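PDB 4HQO: sporozoite surface protein 2 from Plasmodium vivax, which acts as a sporozoite surface receptor for gliding motility, pairing a metal-binding von Willebrand factor A domain with a thrombospondin-type domain on an extensible beta-ribbon. Local coordinates for residues A[16-21]-A[123-128]; A[57-62]-A[79-84]. The protein carries 4 engineered substitutions. All coordinates share one frame; numbering follows the deposited sequence.

Interaction 1. Residues A[16-21]-A[123-128]; sequences NEQVDL and EKAIQL. Engineered in segment 16-21: Gln-18 (natural residue Ser).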
loop_
_atom_site.group_PDB
_atom_site.type_symbol
_atom_site.label_atom_id
_atom_site.label_comp_id
_atom_site.label_asym_id
_atom_site.label_seq_id
_atom_site.Cartn_x
_atom_site.Cartn_y
_atom_site.Cartn_z
ATOM N N ASN A 16 -10.068 -1.067 3.559
ATOM C CA ASN A 16 -8.873 -0.650 2.856
ATOM C C ASN A 16 -7.948 0.074 3.824
ATOM O O ASN A 16 -7.448 1.157 3.530
ATOM C CB ASN A 16 -9.257 0.270 1.702
ATOM C CG ASN A 16 -9.989 1.512 2.171
ATOM O OD1 ASN A 16 -10.477 1.573 3.307
ATOM N ND2 ASN A 16 -10.072 2.512 1.301
ATOM N N GLU A 17 -7.737 -0.521 4.995
ATOM C CA GLU A 17 -6.989 0.150 6.049
ATOM C C GLU A 17 -5.479 0.158 5.788
ATOM O O GLU A 17 -4.759 1.016 6.295
ATOM C CB GLU A 17 -7.308 -0.461 7.423
ATOM C CG GLU A 17 -6.644 -1.802 7.700
ATOM C CD GLU A 17 -7.343 -2.972 7.020
ATOM O OE1 GLU A 17 -8.362 -2.754 6.332
ATOM O OE2 GLU A 17 -6.869 -4.119 7.175
ATOM N N GLN A 18 -5.004 -0.794 4.993
ATOM C CA GLN A 18 -3.590 -0.854 4.654
ATOM C C GLN A 18 -3.258 0.169 3.573
ATOM O O GLN A 18 -3.892 0.191 2.515
ATOM C CB GLN A 18 -3.204 -2.260 4.193
ATOM C CG GLN A 18 -3.474 -3.334 5.225
ATOM C CD GLN A 18 -2.865 -4.673 4.857
ATOM O OE1 GLN A 18 -2.262 -4.823 3.797
ATOM N NE2 GLN A 18 -3.024 -5.656 5.732
ATOM N N VAL A 19 -2.283 1.028 3.863
ATOM C CA VAL A 19 -1.782 2.016 2.910
ATOM C C VAL A 19 -0.259 1.991 2.938
ATOM O O VAL A 19 0.340 2.136 4.002
ATOM C CB VAL A 19 -2.246 3.454 3.255
ATOM C CG1 VAL A 19 -1.696 4.462 2.234
ATOM C CG2 VAL A 19 -3.768 3.537 3.319
ATOM N N ASP A 20 0.362 1.765 1.783
ATOM C CA ASP A 20 1.813 1.905 1.659
ATOM C C ASP A 20 2.066 3.282 1.071
ATOM O O ASP A 20 1.711 3.540 -0.078
ATOM C CB ASP A 20 2.400 0.849 0.735
ATOM C CG ASP A 20 2.406 -0.526 1.347
ATOM O OD1 ASP A 20 2.463 -0.635 2.593
ATOM O OD2 ASP A 20 2.367 -1.503 0.570
ATOM N N LEU A 21 2.648 4.171 1.871
ATOM C CA LEU A 21 2.779 5.572 1.490
ATOM C C LEU A 21 4.246 5.907 1.250
ATOM O O LEU A 21 5.061 5.861 2.163
ATOM C CB LEU A 21 2.194 6.461 2.586
ATOM C CG LEU A 21 1.829 7.917 2.264
ATOM C CD1 LEU A 21 0.876 8.446 3.333
ATOM C CD2 LEU A 21 3.054 8.793 2.207
ATOM N N GLU A 123 0.297 -6.576 -0.623
ATOM C CA GLU A 123 -0.588 -6.890 -1.747
ATOM C C GLU A 123 -1.939 -6.176 -1.685
ATOM O O GLU A 123 -2.440 -5.681 -2.693
ATOM C CB GLU A 123 -0.811 -8.402 -1.807
ATOM C CG GLU A 123 -1.160 -8.938 -3.171
ATOM C CD GLU A 123 -1.266 -10.450 -3.172
ATOM O OE1 GLU A 123 -1.145 -11.059 -4.256
ATOM O OE2 GLU A 123 -1.469 -11.030 -2.083
ATOM N N LYS A 124 -2.523 -6.118 -0.494
ATOM C CA LYS A 124 -3.853 -5.541 -0.325
ATOM C C LYS A 124 -3.830 -4.051 -0.009
ATOM O O LYS A 124 -4.879 -3.434 0.190
ATOM C CB LYS A 124 -4.607 -6.284 0.779
ATOM C CG LYS A 124 -4.958 -7.724 0.422
ATOM C CD LYS A 124 -5.623 -8.435 1.590
ATOM C CE LYS A 124 -6.102 -9.828 1.195
ATOM N NZ LYS A 124 -6.753 -10.528 2.336
ATOM N N ALA A 125 -2.637 -3.470 0.046
ATOM C CA ALA A 125 -2.516 -2.075 0.455
ATOM C C ALA A 125 -2.702 -1.099 -0.702
ATOM O O ALA A 125 -2.247 -1.346 -1.821
ATOM C CB ALA A 125 -1.170 -1.834 1.142
ATOM N N ILE A 126 -3.380 0.007 -0.416
ATOM C CA ILE A 126 -3.378 1.167 -1.295
ATOM C C ILE A 126 -1.937 1.636 -1.478
ATOM O O ILE A 126 -1.204 1.765 -0.505
ATOM C CB ILE A 126 -4.179 2.311 -0.665
ATOM C CG1 ILE A 126 -5.675 1.976 -0.676
ATOM C CG2 ILE A 126 -3.940 3.601 -1.390
ATOM C CD1 ILE A 126 -6.484 2.887 0.218
ATOM N N GLN A 127 -1.533 1.870 -2.726
ATOM C CA GLN A 127 -0.189 2.343 -3.033
ATOM C C GLN A 127 -0.262 3.845 -3.297
ATOM O O GLN A 127 -0.839 4.270 -4.295
ATOM C CB GLN A 127 0.362 1.599 -4.257
ATOM C CG GLN A 127 0.461 0.086 -4.078
ATOM C CD GLN A 127 1.357 -0.290 -2.901
ATOM O OE1 GLN A 127 2.512 0.122 -2.830
ATOM N NE2 GLN A 127 0.818 -1.063 -1.965
ATOM N N LEU A 128 0.298 4.653 -2.399
ATOM C CA LEU A 128 0.173 6.101 -2.526
ATOM C C LEU A 128 1.538 6.772 -2.531
ATOM O O LEU A 128 2.300 6.662 -1.571
ATOM C CB LEU A 128 -0.688 6.689 -1.401
ATOM C CG LEU A 128 -0.675 8.224 -1.300
ATOM C CD1 LEU A 128 -1.271 8.918 -2.551
ATOM C CD2 LEU A 128 -1.378 8.691 -0.040
HETATM O O HOH W 1 -1.717 -7.078 2.194
HETATM O O HOH W 2 -6.088 -1.452 1.445
#
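Strands 19-21 and 126-128 run parallel, 4.8 Å apart at closest approach and 16° from perfect alignment. They are the starts of two neighbouring central strands in the mixed sheet of the von Willebrand factor A (VWA) domain, a Rossmann-like alpha/beta fold. Three backbone hydrogen bonds zip them together: Ile-126 N to Gln-18 O, Asp-20 N to Ile-126 O, and Leu-128 N to Asp-20 O. The bond from Leu-128 N to Asp-20 O is the straightest of the three, 177° at the hydrogen, and 2.9 Å long.

Val-19, Leu-21, Ile-126 and Leu-128 share one face of the sheet. Leu-21 CG packs alongside Leu-128 CD2 at 4.0 Å, and Val-19 CG2 lies beside Ile-126 CD1. Ile-203 of helix 192-203 covers Val-19 and Leu-128 on this side. Farther out, the tip of Ile-126, CD1, reaches ND2 of Asn-16, whose amide is held by Ala-204 and Val-206.

Asp-20 and Gln-127 occupy the other face. The Asp-20 carboxylate has a salt bridge from Arg-122 on OD1. Asp-20 OD2 sits 3.6 Å from Ala-125 CB. The extended side chain of Gln-18, an engineered residue, crosses Lys-124 obliquely, and one water joins Gln-18 OE1 to Lys-124 N. A second water donates to both Gln-18 O and Lys-124 O. Gln-127 bends at chi2 (-59°), and Tyr-22 OH bonds its OE1. Gln-127 NE2 donates to two acceptors: Ala-125 O at 3.1 Å, and Asp-20 OD2 at 3.0 Å, which it meets from above the carboxylate plane.

Interaction 2. Residues A[57-62]-A[79-84]; sequences TINLYM and QSIDKR. With NA (sodium ion), chain G.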
loop_
_atom_site.group_PDB
_atom_site.type_symbol
_atom_site.label_atom_id
_atom_site.label_comp_id
_atom_site.label_asym_id
_atom_site.label_seq_id
_atom_site.Cartn_x
_atom_site.Cartn_y
_atom_site.Cartn_z
ATOM N N THR A 57 -1.990 -0.648 9.435
ATOM C CA THR A 57 -2.648 0.365 8.613
ATOM C C THR A 57 -1.657 1.111 7.708
ATOM O O THR A 57 -1.122 0.526 6.757
ATOM C CB THR A 57 -3.563 1.323 9.446
ATOM O OG1 THR A 57 -2.780 2.127 10.336
ATOM C CG2 THR A 57 -4.582 0.522 10.263
ATOM N N ILE A 58 -1.401 2.384 7.986
ATOM C CA ILE A 58 -0.468 3.136 7.137
ATOM C C ILE A 58 0.991 2.808 7.461
ATOM O O ILE A 58 1.406 2.881 8.614
ATOM C CB ILE A 58 -0.717 4.657 7.223
ATOM C CG1 ILE A 58 -2.208 4.950 7.006
ATOM C CG2 ILE A 58 0.135 5.396 6.193
ATOM C CD1 ILE A 58 -2.576 6.422 7.039
ATOM N N ASN A 59 1.754 2.421 6.440
ATOM C CA ASN A 59 3.197 2.220 6.572
ATOM C C ASN A 59 3.922 3.235 5.697
ATOM O O ASN A 59 3.633 3.375 4.503
ATOM C CB ASN A 59 3.624 0.813 6.145
ATOM C CG ASN A 59 3.041 -0.292 7.022
ATOM O OD1 ASN A 59 2.222 -0.052 7.923
ATOM N ND2 ASN A 59 3.458 -1.522 6.745
ATOM N N LEU A 60 4.869 3.941 6.290
ATOM C CA LEU A 60 5.562 5.010 5.594
ATOM C C LEU A 60 6.870 4.514 4.974
ATOM O O LEU A 60 7.608 3.748 5.587
ATOM C CB LEU A 60 5.832 6.162 6.575
ATOM C CG LEU A 60 6.596 7.384 6.066
ATOM C CD1 LEU A 60 5.777 8.119 5.016
ATOM C CD2 LEU A 60 6.967 8.321 7.236
ATOM N N TYR A 61 7.124 4.928 3.738
ATOM C CA TYR A 61 8.446 4.814 3.132
ATOM C C TYR A 61 8.899 6.250 2.856
ATOM O O TYR A 61 8.073 7.117 2.561
ATOM C CB TYR A 61 8.410 3.973 1.849
ATOM C CG TYR A 61 9.625 4.137 0.950
ATOM C CD1 TYR A 61 9.694 5.179 0.034
ATOM C CD2 TYR A 61 10.677 3.238 0.992
ATOM C CE1 TYR A 61 10.773 5.342 -0.787
ATOM C CE2 TYR A 61 11.781 3.395 0.159
ATOM C CZ TYR A 61 11.813 4.452 -0.729
ATOM O OH TYR A 61 12.880 4.635 -1.576
ATOM N N MET A 62 10.191 6.523 2.983
ATOM C CA MET A 62 10.652 7.883 2.730
ATOM C C MET A 62 11.984 7.906 2.010
ATOM O O MET A 62 12.920 7.198 2.384
ATOM C CB MET A 62 10.718 8.689 4.022
ATOM C CG MET A 62 10.996 10.180 3.839
ATOM S SD MET A 62 11.084 10.977 5.482
ATOM C CE MET A 62 10.709 12.670 5.062
ATOM N N GLN A 79 10.486 2.993 12.237
ATOM C CA GLN A 79 10.287 4.375 11.796
ATOM C C GLN A 79 9.177 4.499 10.762
ATOM O O GLN A 79 8.675 5.595 10.496
ATOM C CB GLN A 79 11.583 4.975 11.240
ATOM C CG GLN A 79 12.614 5.277 12.292
ATOM C CD GLN A 79 13.790 6.065 11.749
ATOM O OE1 GLN A 79 14.300 5.769 10.675
ATOM N NE2 GLN A 79 14.220 7.080 12.494
ATOM N N SER A 80 8.795 3.369 10.181
ATOM C CA SER A 80 7.766 3.350 9.158
ATOM C C SER A 80 6.364 3.330 9.764
ATOM O O SER A 80 5.418 3.858 9.177
ATOM C CB SER A 80 7.960 2.130 8.249
ATOM O OG SER A 80 6.830 1.946 7.426
ATOM N N ILE A 81 6.233 2.716 10.938
ATOM C CA ILE A 81 4.921 2.444 11.507
ATOM C C ILE A 81 4.667 3.197 12.813
ATOM O O ILE A 81 3.584 3.095 13.384
ATOM C CB ILE A 81 4.721 0.928 11.775
ATOM C CG1 ILE A 81 5.654 0.465 12.895
ATOM C CG2 ILE A 81 4.960 0.117 10.510
ATOM C CD1 ILE A 81 5.320 -0.904 13.438
ATOM N N ASP A 82 5.665 3.935 13.288
ATOM C CA ASP A 82 5.538 4.660 14.557
ATOM C C ASP A 82 5.727 6.145 14.306
ATOM O O ASP A 82 6.811 6.579 13.944
ATOM C CB ASP A 82 6.574 4.171 15.575
ATOM C CG ASP A 82 6.397 4.810 16.952
ATOM O OD1 ASP A 82 5.356 5.458 17.179
ATOM O OD2 ASP A 82 7.294 4.657 17.812
ATOM N N LYS A 83 4.662 6.914 14.501
ATOM C CA LYS A 83 4.655 8.349 14.217
ATOM C C LYS A 83 5.820 9.133 14.842
ATOM O O LYS A 83 6.507 9.877 14.147
ATOM C CB LYS A 83 3.331 8.963 14.667
ATOM C CG LYS A 83 3.158 10.391 14.225
ATOM C CD LYS A 83 1.765 10.592 13.685
ATOM C CE LYS A 83 0.833 11.001 14.774
ATOM N NZ LYS A 83 -0.557 11.096 14.283
ATOM N N ARG A 84 6.039 8.965 16.144
ATOM C CA ARG A 84 7.146 9.663 16.815
ATOM C C ARG A 84 8.514 9.403 16.137
ATOM O O ARG A 84 9.328 10.310 15.997
ATOM C CB ARG A 84 7.177 9.319 18.316
ATOM C CG ARG A 84 7.387 7.834 18.628
ATOM C CD ARG A 84 7.029 7.481 20.063
ATOM N NE ARG A 84 7.439 6.120 20.408
ATOM C CZ ARG A 84 7.634 5.693 21.653
ATOM N NH1 ARG A 84 8.022 4.444 21.887
ATOM N NH2 ARG A 84 7.438 6.516 22.675
HETATM NA NA NA G . 14.280 2.819 -1.661
#
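Thr-57 leads into strand 58-65, and its backbone oxygen accepts a hydrogen bond from Arg-122. Ile-58 turns its side chain end away from segment 79-84 and packs on Val-19 of the adjoining strand and on Leu-53. Asn-59 is buried. Asn-59 CB lies 3.6 Å from Ser-80 OG, and the Asn-59 side chain runs alongside that of Ile-81, pointing the same way.

Leu-60 carries the polar link. Leu-60 N donates to Ser-80 O at 2.9 Å, with an angle of 163° at the hydrogen. The donor lies above the carbonyl plane of Ser-80. In return, Ser-80 OG donates to Leu-60 O at 2.7 Å, in the carbonyl plane and on a lone pair. Ser-80 OG is anti to its own backbone N (chi1 168°), which puts the hydroxyl against the strand. Both backbone polar atoms of Leu-60 are thus satisfied by one buried serine. Gly-76 N also bonds to Ser-80 OG, so the hydroxyl is held from two sides. Leu-60 CB rests 3.5 Å from Ser-80 O, while the leucine side chain packs on Ala-86, Ile-73 and Leu-21.

Tyr-61 points away from segment 79-84. Tyr-61 OH binds the sodium ion at 2.3 Å, with the metal in the ring plane at the edge, and Glu-71 is the other protein ligand. Met-62 packs on Leu-93 and Ile-73.

Beyond the contact, Asp-82 is the N-cap of helix 83-96, and Asp-82 OD2 forms a salt bridge with Arg-84 NE at 3.0 Å. Ser-80 of the short helix 78-81 thus hydrogen-bonds to the backbone of a sheet strand, and the chain then continues into helix 83-96, which packs on that sheet, within the alpha/beta fold of a VWA domain.

Overall arrangement
Interactions 1 and 2 meet at the same mixed sheet, since strands 19-26 and 58-65 are neighbours in it. Their centres are about 12 Å apart. Backbone bonds probably join them directly, Asn-59 N to Val-19 O and Tyr-61 N to Leu-21 O. Interaction 1 lies near the centre of the chain and pairs two central strands. Val-19, Leu-21 and Leu-128 are buried, as are Asp-20 and Gln-127 on the other face, while Gln-18 and Ile-126 are partly exposed and water bridges the start. Interaction 2 is smaller and buried, and joins a strand to a short helix mainly through one serine. The first buries 511 Å² and the second 206 Å². Arg-122 connects the two, pairing with Asp-20 and with the backbone of Thr-57.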